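Local coordinates for protein SidF, inhibitor of growth family, member 3 (PDB 4FYE) that is a Legionella phosphoinositide phosphatase that probably removes the 3-phosphate from phosphatidylinositol phosphates at the membrane, at residues Q26-L30 against D47-V51; Y32-R38 against A705-A710; L89-K95 against A162-K166; Q654-Q658 against L700-Q704. The protein carries 1 engineered substitution. One frame throughout, in Å; residues are numbered along the deposited sequence.

Contact 1: residues Q26-L30 against D47-V51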
loop_
_atom_site.group_PDB
_atom_site.type_symbol
_atom_site.label_atom_id
_atom_site.label_comp_id
_atom_site.label_asym_id
_atom_site.label_seq_id
_atom_site.Cartn_x
_atom_site.Cartn_y
_atom_site.Cartn_z
ATOM N N GLN A 26 -2.063 -12.109 -27.854
ATOM C CA GLN A 26 -1.545 -13.454 -27.621
ATOM C C GLN A 26 -0.254 -13.389 -26.815
ATOM O O GLN A 26 0.196 -14.395 -26.285
ATOM C CB GLN A 26 -1.326 -14.205 -28.944
ATOM C CG GLN A 26 -0.077 -13.803 -29.720
ATOM C CD GLN A 26 -0.313 -12.747 -30.799
ATOM O OE1 GLN A 26 0.270 -12.824 -31.890
ATOM N NE2 GLN A 26 -1.144 -11.746 -30.499
ATOM N N ASN A 27 0.337 -12.199 -26.717
ATOM C CA ASN A 27 1.590 -12.043 -26.005
ATOM C C ASN A 27 1.464 -11.422 -24.617
ATOM O O ASN A 27 2.456 -11.319 -23.896
ATOM C CB ASN A 27 2.596 -11.272 -26.847
ATOM C CG ASN A 27 3.143 -12.103 -28.018
ATOM O OD1 ASN A 27 3.706 -11.532 -28.947
ATOM N ND2 ASN A 27 2.984 -13.449 -27.976
ATOM N N GLN A 28 0.250 -11.045 -24.222
ATOM C CA GLN A 28 0.063 -10.395 -22.906
ATOM C C GLN A 28 0.161 -11.433 -21.800
ATOM O O GLN A 28 -0.141 -12.607 -22.013
ATOM C CB GLN A 28 -1.266 -9.636 -22.854
ATOM C CG GLN A 28 -1.486 -8.798 -24.106
ATOM C CD GLN A 28 -2.814 -8.090 -24.176
ATOM O OE1 GLN A 28 -3.689 -8.296 -23.345
ATOM N NE2 GLN A 28 -2.959 -7.217 -25.167
ATOM N N HIS A 29 0.628 -11.013 -20.632
ATOM C CA HIS A 29 0.621 -11.901 -19.473
ATOM C C HIS A 29 -0.748 -12.366 -18.957
ATOM O O HIS A 29 -0.862 -13.390 -18.274
ATOM C CB HIS A 29 1.455 -11.254 -18.371
ATOM C CG HIS A 29 2.895 -10.984 -18.795
ATOM N ND1 HIS A 29 3.631 -11.876 -19.543
ATOM C CD2 HIS A 29 3.719 -9.894 -18.560
ATOM C CE1 HIS A 29 4.842 -11.361 -19.780
ATOM N NE2 HIS A 29 4.899 -10.141 -19.186
ATOM N N LEU A 30 -1.806 -11.624 -19.252
ATOM C CA LEU A 30 -3.124 -11.988 -18.750
ATOM C C LEU A 30 -4.145 -11.068 -19.417
ATOM O O LEU A 30 -3.777 -10.045 -20.005
ATOM C CB LEU A 30 -3.160 -11.878 -17.213
ATOM C CG LEU A 30 -3.287 -10.465 -16.606
ATOM C CD1 LEU A 30 -4.615 -10.239 -15.863
ATOM C CD2 LEU A 30 -2.122 -10.244 -15.681
ATOM N N ASP A 47 13.417 -6.148 -19.812
ATOM C CA ASP A 47 13.224 -6.900 -21.059
ATOM C C ASP A 47 11.856 -7.577 -21.265
ATOM O O ASP A 47 11.150 -7.252 -22.223
ATOM C CB ASP A 47 14.336 -7.932 -21.208
ATOM C CG ASP A 47 14.320 -8.936 -20.081
ATOM O OD1 ASP A 47 14.849 -10.055 -20.299
ATOM O OD2 ASP A 47 13.744 -8.606 -18.996
ATOM N N GLY A 48 11.475 -8.524 -20.412
ATOM C CA GLY A 48 10.176 -9.207 -20.641
ATOM C C GLY A 48 9.019 -8.676 -19.783
ATOM O O GLY A 48 8.029 -9.348 -19.614
ATOM N N LYS A 49 9.156 -7.482 -19.204
ATOM C CA LYS A 49 8.043 -6.900 -18.444
ATOM C C LYS A 49 7.062 -6.056 -19.307
ATOM O O LYS A 49 7.419 -5.532 -20.387
ATOM C CB LYS A 49 8.514 -6.133 -17.196
ATOM C CG LYS A 49 9.506 -6.842 -16.253
ATOM C CD LYS A 49 9.093 -8.231 -15.774
ATOM C CE LYS A 49 9.951 -8.701 -14.595
ATOM N NZ LYS A 49 9.450 -9.956 -13.948
ATOM N N GLN A 50 5.819 -5.970 -18.835
ATOM C CA GLN A 50 4.799 -5.235 -19.553
ATOM C C GLN A 50 4.204 -4.123 -18.737
ATOM O O GLN A 50 4.301 -4.126 -17.507
ATOM C CB GLN A 50 3.710 -6.187 -20.047
ATOM C CG GLN A 50 4.137 -6.859 -21.354
ATOM C CD GLN A 50 3.265 -8.047 -21.729
ATOM O OE1 GLN A 50 2.101 -8.144 -21.324
ATOM N NE2 GLN A 50 3.825 -8.961 -22.524
ATOM N N VAL A 51 3.502 -3.236 -19.437
ATOM C CA VAL A 51 2.919 -2.083 -18.845
ATOM C C VAL A 51 1.512 -1.914 -19.350
ATOM O O VAL A 51 1.296 -1.967 -20.556
ATOM C CB VAL A 51 3.714 -0.888 -19.307
ATOM C CG1 VAL A 51 3.205 0.364 -18.659
ATOM C CG2 VAL A 51 5.159 -1.131 -18.964
#
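Gln50 lays its side-chain amide over the ring of His29, an amide-on-imidazole stack that joins the loop after helix 9-16 to the start of strand 50-55. This strand belongs to the six-stranded mixed sheet. The two planes are only 4° apart, and Gln50 NE2 lies over the rim of the ring. Gln50 reaches across as an extended chain, with CG anti to its own carbonyl carbon (chi1 -82°). Both ends of its amide are then used. Gln50 NE2 donates to Asn27 O at 3.1 Å, almost straight at the hydrogen. This oxygen lies close to the amide plane of Gln50, although NE2 itself stands above the carbonyl plane of Asn27. Gln50 OE1 accepts from His29 N at 3.3 Å and also lies 3.4 Å from Gln28 CA. Two bonds to the loop backbone therefore fix how the amide is rotated and hold it flat for the stack. Gln50 is buried, and Val40 of the edge strand 39-42 and Asp183 also touch it. His29 is partly exposed and spans the other way, onto the turn before the strand. His29 NE2 donates to Gly48 O at 3.3 Å, with this oxygen 7° out of the ring plane.

Contact 2: residues Y32-R38 against A705-A710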
loop_
_atom_site.group_PDB
_atom_site.type_symbol
_atom_site.label_atom_id
_atom_site.label_comp_id
_atom_site.label_asym_id
_atom_site.label_seq_id
_atom_site.Cartn_x
_atom_site.Cartn_y
_atom_site.Cartn_z
ATOM N N TYR A 32 -6.895 -8.335 -19.694
ATOM C CA TYR A 32 -7.459 -7.157 -19.024
ATOM C C TYR A 32 -8.798 -6.626 -19.572
ATOM O O TYR A 32 -9.495 -5.909 -18.838
ATOM C CB TYR A 32 -6.447 -6.069 -19.151
ATOM C CG TYR A 32 -5.248 -6.315 -18.343
ATOM C CD1 TYR A 32 -5.224 -5.948 -16.965
ATOM C CD2 TYR A 32 -4.108 -6.877 -18.914
ATOM C CE1 TYR A 32 -4.081 -6.138 -16.189
ATOM C CE2 TYR A 32 -2.959 -7.076 -18.138
ATOM C CZ TYR A 32 -2.952 -6.708 -16.801
ATOM O OH TYR A 32 -1.795 -6.853 -16.076
ATOM N N GLY A 33 -9.131 -6.973 -20.832
ATOM C CA GLY A 33 -10.341 -6.567 -21.536
ATOM C C GLY A 33 -10.347 -5.065 -21.815
ATOM O O GLY A 33 -9.307 -4.407 -21.732
ATOM N N TYR A 34 -11.527 -4.505 -22.098
ATOM C CA TYR A 34 -11.623 -3.129 -22.527
ATOM C C TYR A 34 -10.578 -2.814 -23.635
ATOM O O TYR A 34 -9.716 -1.932 -23.478
ATOM C CB TYR A 34 -11.511 -2.176 -21.320
ATOM C CG TYR A 34 -12.455 -2.514 -20.154
ATOM C CD1 TYR A 34 -13.750 -1.907 -20.055
ATOM C CD2 TYR A 34 -12.099 -3.461 -19.179
ATOM C CE1 TYR A 34 -14.627 -2.223 -19.022
ATOM C CE2 TYR A 34 -12.991 -3.801 -18.153
ATOM C CZ TYR A 34 -14.235 -3.157 -18.062
ATOM O OH TYR A 34 -15.108 -3.481 -17.014
ATOM N N PRO A 35 -10.662 -3.521 -24.767
ATOM C CA PRO A 35 -9.704 -3.205 -25.846
ATOM C C PRO A 35 -9.685 -1.693 -26.268
ATOM O O PRO A 35 -10.713 -1.049 -26.346
ATOM C CB PRO A 35 -10.142 -4.117 -26.996
ATOM C CG PRO A 35 -11.621 -4.390 -26.755
ATOM C CD PRO A 35 -11.771 -4.381 -25.228
ATOM N N GLY A 36 -8.507 -1.121 -26.475
ATOM C CA GLY A 36 -8.421 0.291 -26.810
ATOM C C GLY A 36 -8.572 1.202 -25.613
ATOM O O GLY A 36 -8.265 2.360 -25.721
ATOM N N GLU A 37 -9.023 0.716 -24.459
ATOM C CA GLU A 37 -8.893 1.542 -23.247
ATOM C C GLU A 37 -7.711 1.001 -22.424
ATOM O O GLU A 37 -6.804 1.772 -22.114
ATOM C CB GLU A 37 -10.182 1.679 -22.431
ATOM C CG GLU A 37 -9.941 1.998 -20.935
ATOM C CD GLU A 37 -11.215 1.969 -19.991
ATOM O OE1 GLU A 37 -12.367 1.610 -20.400
ATOM O OE2 GLU A 37 -11.085 2.334 -18.783
ATOM N N ARG A 38 -7.688 -0.312 -22.136
ATOM C CA ARG A 38 -6.560 -0.944 -21.360
ATOM C C ARG A 38 -5.463 -1.365 -22.337
ATOM O O ARG A 38 -5.444 -2.479 -22.879
ATOM C CB ARG A 38 -7.031 -2.088 -20.446
ATOM C CG ARG A 38 -7.931 -1.615 -19.290
ATOM C CD ARG A 38 -8.406 -2.790 -18.474
ATOM N NE ARG A 38 -9.187 -2.359 -17.330
ATOM C CZ ARG A 38 -9.710 -3.164 -16.400
ATOM N NH1 ARG A 38 -9.586 -4.485 -16.471
ATOM N NH2 ARG A 38 -10.386 -2.645 -15.390
ATOM N N ALA A 705 -9.296 -0.567 -10.265
ATOM C CA ALA A 705 -9.896 -1.682 -10.964
ATOM C C ALA A 705 -8.829 -2.438 -11.754
ATOM O O ALA A 705 -8.895 -3.682 -11.892
ATOM C CB ALA A 705 -11.050 -1.242 -11.838
ATOM N N LEU A 706 -7.817 -1.703 -12.207
ATOM C CA LEU A 706 -6.668 -2.318 -12.910
ATOM C C LEU A 706 -5.849 -3.214 -12.005
ATOM O O LEU A 706 -5.544 -4.327 -12.366
ATOM C CB LEU A 706 -5.722 -1.217 -13.380
ATOM C CG LEU A 706 -5.867 -0.779 -14.810
ATOM C CD1 LEU A 706 -4.555 -0.135 -15.249
ATOM C CD2 LEU A 706 -6.087 -2.047 -15.658
ATOM N N HIS A 707 -5.490 -2.669 -10.827
ATOM C CA HIS A 707 -4.767 -3.377 -9.782
ATOM C C HIS A 707 -5.539 -4.615 -9.424
ATOM O O HIS A 707 -4.945 -5.674 -9.417
ATOM C CB HIS A 707 -4.478 -2.443 -8.604
ATOM C CG HIS A 707 -4.262 -3.136 -7.287
ATOM N ND1 HIS A 707 -3.028 -3.389 -6.798
ATOM C CD2 HIS A 707 -5.170 -3.636 -6.351
ATOM C CE1 HIS A 707 -3.137 -4.048 -5.621
ATOM N NE2 HIS A 707 -4.445 -4.209 -5.349
ATOM N N HIS A 708 -6.865 -4.513 -9.191
ATOM C CA HIS A 708 -7.688 -5.693 -8.866
ATOM C C HIS A 708 -7.670 -6.768 -9.942
ATOM O O HIS A 708 -7.691 -7.983 -9.659
ATOM C CB HIS A 708 -9.135 -5.257 -8.545
ATOM C CG HIS A 708 -9.941 -6.286 -7.749
ATOM N ND1 HIS A 708 -10.554 -7.383 -8.335
ATOM C CD2 HIS A 708 -10.260 -6.336 -6.406
ATOM C CE1 HIS A 708 -11.196 -8.098 -7.389
ATOM N NE2 HIS A 708 -11.054 -7.444 -6.213
ATOM N N THR A 709 -7.643 -6.345 -11.200
ATOM C CA THR A 709 -7.617 -7.288 -12.310
ATOM C C THR A 709 -6.307 -8.083 -12.312
ATOM O O THR A 709 -6.323 -9.317 -12.356
ATOM C CB THR A 709 -7.875 -6.564 -13.643
ATOM O OG1 THR A 709 -9.140 -5.901 -13.522
ATOM C CG2 THR A 709 -7.959 -7.560 -14.807
ATOM N N ALA A 710 -5.199 -7.377 -12.265
ATOM C CA ALA A 710 -3.862 -7.986 -12.078
ATOM C C ALA A 710 -3.765 -8.915 -10.856
ATOM O O ALA A 710 -3.079 -9.923 -10.894
ATOM C CB ALA A 710 -2.802 -6.895 -11.956
#
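Arg38 slides its extended side chain along Leu706 and brings its guanidinium to helix 701-712, so an irregular loop docks on a buried helix face. This is the tight part of the contact. Leu706 CD2 sits over one face of the guanidinium, 3.5 Å from Arg38 NE and 3.7 Å from Arg38 CD. Tyr34 CD2 covers the opposite face, so the group is sandwiched. CG to NE runs straight (chi2 177°, chi3 176°), which carries the charge to the helix. There Arg38 NH1 donates to Tyr32 O at 2.8 Å, within the loop itself. Arg38 NH1 also makes a weak bond to Thr709 OG1 at 3.3 Å. Thr709 OG1 in turn donates to Ala705 O at 2.8 Å, and this oxygen also takes the backbone bond from Thr709 N on the opposite face of its plane. Arg38 NH2 bonds to Ser715 OG.

Tyr32 packs more loosely beside this core. Tyr32 CD1 lies 3.8 Å from Thr709 CG2 and 4.2 Å from Leu706 CD2, while its OH bonds to Asp183. Away from the helix, the loop turns at Pro35 and Gly36, which are exposed to solvent. Tyr34 O closes this turn by accepting from Glu37 N and Arg38 N.

The loop leads into strand 39-42. Val52 and Val54 of strand 50-55 touch Tyr32 and Arg38, and Asn77 of helix 71-92 touches Arg38. Helix 733-741 packs on the helix at Ala705 and His708.

Contact 3: residues L89-K95 against A162-K166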
loop_
_atom_site.group_PDB
_atom_site.type_symbol
_atom_site.label_atom_id
_atom_site.label_comp_id
_atom_site.label_asym_id
_atom_site.label_seq_id
_atom_site.Cartn_x
_atom_site.Cartn_y
_atom_site.Cartn_z
ATOM N N LEU A 89 -2.451 -25.920 -15.123
ATOM C CA LEU A 89 -2.645 -27.108 -14.271
ATOM C C LEU A 89 -2.631 -28.416 -15.006
ATOM O O LEU A 89 -1.940 -29.350 -14.563
ATOM C CB LEU A 89 -3.905 -27.024 -13.405
ATOM C CG LEU A 89 -3.734 -26.799 -11.895
ATOM C CD1 LEU A 89 -2.405 -26.162 -11.518
ATOM C CD2 LEU A 89 -4.906 -26.077 -11.244
ATOM N N ILE A 90 -3.355 -28.501 -16.125
ATOM C CA ILE A 90 -3.311 -29.761 -16.902
ATOM C C ILE A 90 -1.957 -30.018 -17.576
ATOM O O ILE A 90 -1.619 -31.166 -17.845
ATOM C CB ILE A 90 -4.531 -30.022 -17.848
ATOM C CG1 ILE A 90 -4.556 -29.104 -19.061
ATOM C CG2 ILE A 90 -5.864 -29.893 -17.095
ATOM C CD1 ILE A 90 -5.975 -28.602 -19.352
ATOM N N ASP A 91 -1.182 -28.957 -17.816
ATOM C CA ASP A 91 0.180 -29.089 -18.379
ATOM C C ASP A 91 1.166 -29.621 -17.352
ATOM O O ASP A 91 2.001 -30.461 -17.669
ATOM C CB ASP A 91 0.714 -27.771 -18.969
ATOM C CG ASP A 91 0.299 -27.545 -20.438
ATOM O OD1 ASP A 91 -0.601 -28.251 -20.968
ATOM O OD2 ASP A 91 0.872 -26.623 -21.064
ATOM N N LYS A 92 1.061 -29.168 -16.115
ATOM C CA LYS A 92 2.006 -29.647 -15.135
ATOM C C LYS A 92 1.521 -30.895 -14.393
ATOM O O LYS A 92 2.221 -31.375 -13.508
ATOM C CB LYS A 92 2.465 -28.520 -14.191
ATOM C CG LYS A 92 1.595 -28.310 -12.963
ATOM C CD LYS A 92 2.190 -27.255 -12.047
ATOM C CE LYS A 92 2.371 -25.940 -12.785
ATOM N NZ LYS A 92 2.445 -24.845 -11.783
ATOM N N ASP A 93 0.367 -31.451 -14.777
ATOM C CA ASP A 93 -0.214 -32.594 -14.037
ATOM C C ASP A 93 0.309 -33.962 -14.495
ATOM O O ASP A 93 0.954 -34.055 -15.541
ATOM C CB ASP A 93 -1.758 -32.516 -13.874
ATOM C CG ASP A 93 -2.558 -33.123 -15.050
ATOM O OD1 ASP A 93 -2.046 -33.972 -15.818
ATOM O OD2 ASP A 93 -3.751 -32.758 -15.178
ATOM N N LYS A 94 0.027 -35.008 -13.718
ATOM C CA LYS A 94 0.517 -36.348 -14.046
ATOM C C LYS A 94 -0.407 -37.201 -14.912
ATOM O O LYS A 94 0.061 -38.185 -15.507
ATOM C CB LYS A 94 0.983 -37.103 -12.800
ATOM C CG LYS A 94 2.470 -37.392 -12.853
ATOM C CD LYS A 94 3.335 -36.341 -12.151
ATOM C CE LYS A 94 4.789 -36.765 -12.352
ATOM N NZ LYS A 94 5.658 -36.471 -11.175
ATOM N N LYS A 95 -1.680 -36.809 -15.005
ATOM C CA LYS A 95 -2.642 -37.490 -15.868
ATOM C C LYS A 95 -2.425 -37.138 -17.380
ATOM O O LYS A 95 -1.658 -36.242 -17.709
ATOM C CB LYS A 95 -4.104 -37.286 -15.366
ATOM C CG LYS A 95 -4.310 -37.337 -13.831
ATOM C CD LYS A 95 -5.781 -37.458 -13.351
ATOM C CE LYS A 95 -6.669 -36.201 -13.508
ATOM N NZ LYS A 95 -6.439 -34.984 -12.637
ATOM N N ALA A 162 -13.839 -30.905 -16.534
ATOM C CA ALA A 162 -13.048 -31.263 -17.693
ATOM C C ALA A 162 -11.592 -31.263 -17.367
ATOM O O ALA A 162 -10.833 -31.986 -17.982
ATOM C CB ALA A 162 -13.302 -30.314 -18.843
ATOM N N SER A 163 -11.172 -30.443 -16.427
ATOM C CA SER A 163 -9.725 -30.293 -16.238
ATOM C C SER A 163 -9.201 -31.311 -15.241
ATOM O O SER A 163 -8.015 -31.598 -15.221
ATOM C CB SER A 163 -9.382 -28.891 -15.826
ATOM O OG SER A 163 -9.436 -28.791 -14.421
ATOM N N GLY A 164 -10.122 -31.904 -14.476
ATOM C CA GLY A 164 -9.805 -32.811 -13.374
ATOM C C GLY A 164 -9.196 -32.109 -12.156
ATOM O O GLY A 164 -8.602 -32.764 -11.305
ATOM N N HIS A 165 -9.340 -30.787 -12.050
ATOM C CA HIS A 165 -8.808 -30.097 -10.875
ATOM C C HIS A 165 -9.874 -29.487 -10.045
ATOM O O HIS A 165 -10.992 -29.263 -10.508
ATOM C CB HIS A 165 -7.747 -29.093 -11.268
ATOM C CG HIS A 165 -6.453 -29.735 -11.678
ATOM N ND1 HIS A 165 -6.361 -30.583 -12.740
ATOM C CD2 HIS A 165 -5.168 -29.671 -11.109
ATOM C CE1 HIS A 165 -5.082 -31.030 -12.846
ATOM N NE2 HIS A 165 -4.356 -30.449 -11.864
ATOM N N LYS A 166 -9.572 -29.235 -8.785
ATOM C CA LYS A 166 -10.611 -28.649 -7.942
ATOM C C LYS A 166 -10.617 -27.111 -7.979
ATOM O O LYS A 166 -9.603 -26.441 -8.265
ATOM C CB LYS A 166 -10.551 -29.216 -6.521
ATOM C CG LYS A 166 -10.959 -30.679 -6.438
ATOM C CD LYS A 166 -10.457 -31.340 -5.158
ATOM C CE LYS A 166 -11.443 -32.389 -4.673
ATOM N NZ LYS A 166 -12.755 -31.724 -4.417
#
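An ST turn at the end of helix 136-163 presents His165 to the last turn of helix 71-92, where the two helix ends meet. Ser163 OG accepts from His165 N at 3.1 Å, and Gly164 leaves the helix with a positive phi of 71°. His165 then swings its CG anti to the carbonyl carbon (chi1 -73°), and its ring lies under Leu89 with its edge toward Asp93. His165 ND1 donates to Ser163 O at 3.1 Å. This oxygen is near the ring plane, so the bond limits the rotation of the ring.

Leu89 covers one face in a CH-pi contact, with Leu89 CB 3.9 Å from the centroid of the His165 ring. Leu89 CG comes closer still to the rim, 3.3 Å from His165 CD2. Asp93 approaches the edge instead. Its carboxylate is nearly coplanar with the ring, and Asp93 OD2 lies 3.2 Å from His165 CE1. OD2 also forms a salt bridge with Arg101 of helix 98-119, while OD1 pairs with Lys98.

Ile90, next on the same helix, sets its CG2 branch against Ser163 O. Behind Leu89 lies helix 167-180, through Ala169, Leu170 and Glu173. On the more exposed side, Lys95 bends at its last two torsions and brings NZ back to the turn. The weak bond that results runs from Lys95 NZ to Gly164 O, at 3.4 Å.

Contact 4: residues Q654-Q658 against L700-Q704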
loop_
_atom_site.group_PDB
_atom_site.type_symbol
_atom_site.label_atom_id
_atom_site.label_comp_id
_atom_site.label_asym_id
_atom_site.label_seq_id
_atom_site.Cartn_x
_atom_site.Cartn_y
_atom_site.Cartn_z
ATOM N N GLN A 654 -6.798 -0.215 -0.702
ATOM C CA GLN A 654 -6.936 0.594 -1.926
ATOM C C GLN A 654 -7.701 1.906 -1.714
ATOM O O GLN A 654 -7.383 2.945 -2.350
ATOM C CB GLN A 654 -7.725 -0.175 -3.021
ATOM C CG GLN A 654 -6.946 -1.308 -3.649
ATOM C CD GLN A 654 -5.547 -0.844 -3.975
ATOM O OE1 GLN A 654 -5.341 -0.039 -4.864
ATOM N NE2 GLN A 654 -4.584 -1.313 -3.209
ATOM N N ARG A 655 -8.746 1.851 -0.902
ATOM C CA ARG A 655 -9.504 3.045 -0.646
ATOM C C ARG A 655 -8.694 4.044 0.228
ATOM O O ARG A 655 -8.796 5.258 0.050
ATOM C CB ARG A 655 -10.847 2.773 0.038
ATOM C CG ARG A 655 -11.845 1.749 -0.504
ATOM C CD ARG A 655 -12.315 1.638 -1.983
ATOM N NE ARG A 655 -12.752 2.797 -2.650
ATOM C CZ ARG A 655 -13.854 2.948 -3.420
ATOM N NH1 ARG A 655 -14.749 2.012 -3.628
ATOM N NH2 ARG A 655 -14.055 4.133 -4.018
ATOM N N LEU A 656 -7.896 3.541 1.175
ATOM C CA LEU A 656 -7.027 4.416 1.879
ATOM C C LEU A 656 -6.006 4.995 0.849
ATOM O O LEU A 656 -5.757 6.223 0.860
ATOM C CB LEU A 656 -6.337 3.670 3.025
ATOM C CG LEU A 656 -5.378 4.573 3.782
ATOM C CD1 LEU A 656 -6.008 5.776 4.569
ATOM C CD2 LEU A 656 -4.580 3.652 4.650
ATOM N N ALA A 657 -5.436 4.154 -0.038
ATOM C CA ALA A 657 -4.470 4.694 -1.035
ATOM C C ALA A 657 -5.111 5.791 -1.902
ATOM O O ALA A 657 -4.444 6.795 -2.258
ATOM C CB ALA A 657 -3.856 3.580 -1.900
ATOM N N GLN A 658 -6.419 5.651 -2.178
ATOM C CA GLN A 658 -7.160 6.620 -2.985
ATOM C C GLN A 658 -7.266 7.955 -2.243
ATOM O O GLN A 658 -7.132 9.024 -2.832
ATOM C CB GLN A 658 -8.602 6.106 -3.254
ATOM C CG GLN A 658 -9.580 7.195 -3.757
ATOM C CD GLN A 658 -11.057 6.734 -4.112
ATOM O OE1 GLN A 658 -11.923 7.592 -4.427
ATOM N NE2 GLN A 658 -11.354 5.454 -4.039
ATOM N N LEU A 700 -9.915 8.462 -9.587
ATOM C CA LEU A 700 -9.093 7.549 -8.781
ATOM C C LEU A 700 -9.544 6.087 -8.721
ATOM O O LEU A 700 -8.804 5.223 -8.268
ATOM C CB LEU A 700 -8.927 8.122 -7.382
ATOM C CG LEU A 700 -8.601 9.605 -7.514
ATOM C CD1 LEU A 700 -8.730 10.266 -6.154
ATOM C CD2 LEU A 700 -7.189 9.766 -8.068
ATOM N N THR A 701 -10.720 5.726 -9.204
ATOM C CA THR A 701 -11.068 4.268 -9.066
ATOM C C THR A 701 -10.480 3.460 -10.179
ATOM O O THR A 701 -10.400 2.203 -10.129
ATOM C CB THR A 701 -12.562 4.024 -9.014
ATOM O OG1 THR A 701 -13.201 5.087 -9.753
ATOM C CG2 THR A 701 -13.018 4.046 -7.521
ATOM N N THR A 702 -9.998 4.152 -11.180
ATOM C CA THR A 702 -9.580 3.413 -12.350
ATOM C C THR A 702 -8.321 2.571 -12.149
ATOM O O THR A 702 -8.315 1.402 -12.537
ATOM C CB THR A 702 -9.764 4.194 -13.694
ATOM O OG1 THR A 702 -8.531 4.549 -14.235
ATOM C CG2 THR A 702 -10.609 5.386 -13.536
ATOM N N ILE A 703 -7.317 3.107 -11.447
ATOM C CA ILE A 703 -6.110 2.344 -11.078
ATOM C C ILE A 703 -6.479 1.179 -10.151
ATOM O O ILE A 703 -5.864 0.128 -10.265
ATOM C CB ILE A 703 -4.981 3.256 -10.474
ATOM C CG1 ILE A 703 -3.598 2.611 -10.586
ATOM C CG2 ILE A 703 -5.215 3.636 -8.997
ATOM C CD1 ILE A 703 -3.040 2.675 -11.974
ATOM N N GLN A 704 -7.511 1.344 -9.285
ATOM C CA GLN A 704 -7.957 0.295 -8.406
ATOM C C GLN A 704 -8.543 -0.853 -9.212
ATOM O O GLN A 704 -8.286 -1.990 -8.907
ATOM C CB GLN A 704 -9.023 0.797 -7.391
ATOM C CG GLN A 704 -8.478 1.860 -6.470
ATOM C CD GLN A 704 -9.540 2.398 -5.541
ATOM O OE1 GLN A 704 -9.695 3.625 -5.412
ATOM N NE2 GLN A 704 -10.287 1.493 -4.889
#
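Gln704 extends from helix 701-712 into the flank of helix 652-668, among Gln654, Arg655 and Gln658. This buried helix-helix packing is built mainly from long polar side chains.

Carbon contacts come first. Gln654 and Gln704 slide past each other in opposite directions, with Gln654 CB 4.0 Å from Gln704 CD. Gln658 holds CG anti to its backbone N (chi1 164°), which points it at Leu700, with Gln658 CG 3.8 Å from Leu700 CB.

Flat groups meet steeply. The Gln658 and Gln704 side chains cross at about a right angle, their amide planes 56° apart. Arg655 bends at chi2 and chi3, so the end of the Gln704 amide lies over one guanidinium face, the two planes 75° apart. The Thr701 methyl CG2 lies 3.7 Å from Arg655 NH2.

Polar ends find outside partners. Arg655 NH2 forms a salt bridge with Asp729, and its guanidinium a cation-pi contact with Phe727. Gln654 OE1 bonds to Tyr204 OH, and its NE2 to Asn649 O.

Helix 652-668 follows strand 641-645 after a loop whose sequence fits the CX5R signature, with serine in the cysteine position, probably the engineered substitution. Strand 199-206 touches both helices through Tyr204, while helix 626-637 packs on Leu656.

Contacts 1 and 2 use successive parts of one loop, between helix 9-16 and strand 39-42, and touch through Leu30 CD1 and Thr709 O. Their centres are 13 Å apart. Contacts 2 and 4 share helix 701-712, with centres 14 Å apart, and meet between His707 and Gln654. These three therefore form a continuous chain of packing from strand 50-55 of the six-stranded sheet inward, toward the centre of the chain. Contact 3 lies apart among peripheral helices, its centre about 25 Å from that of contact 1 and about 36 Å from that of contact 4. Along the sequence, contacts 3 and 4 are nested within the long span closed by contact 2, which ties the N-terminal loop to a late helix.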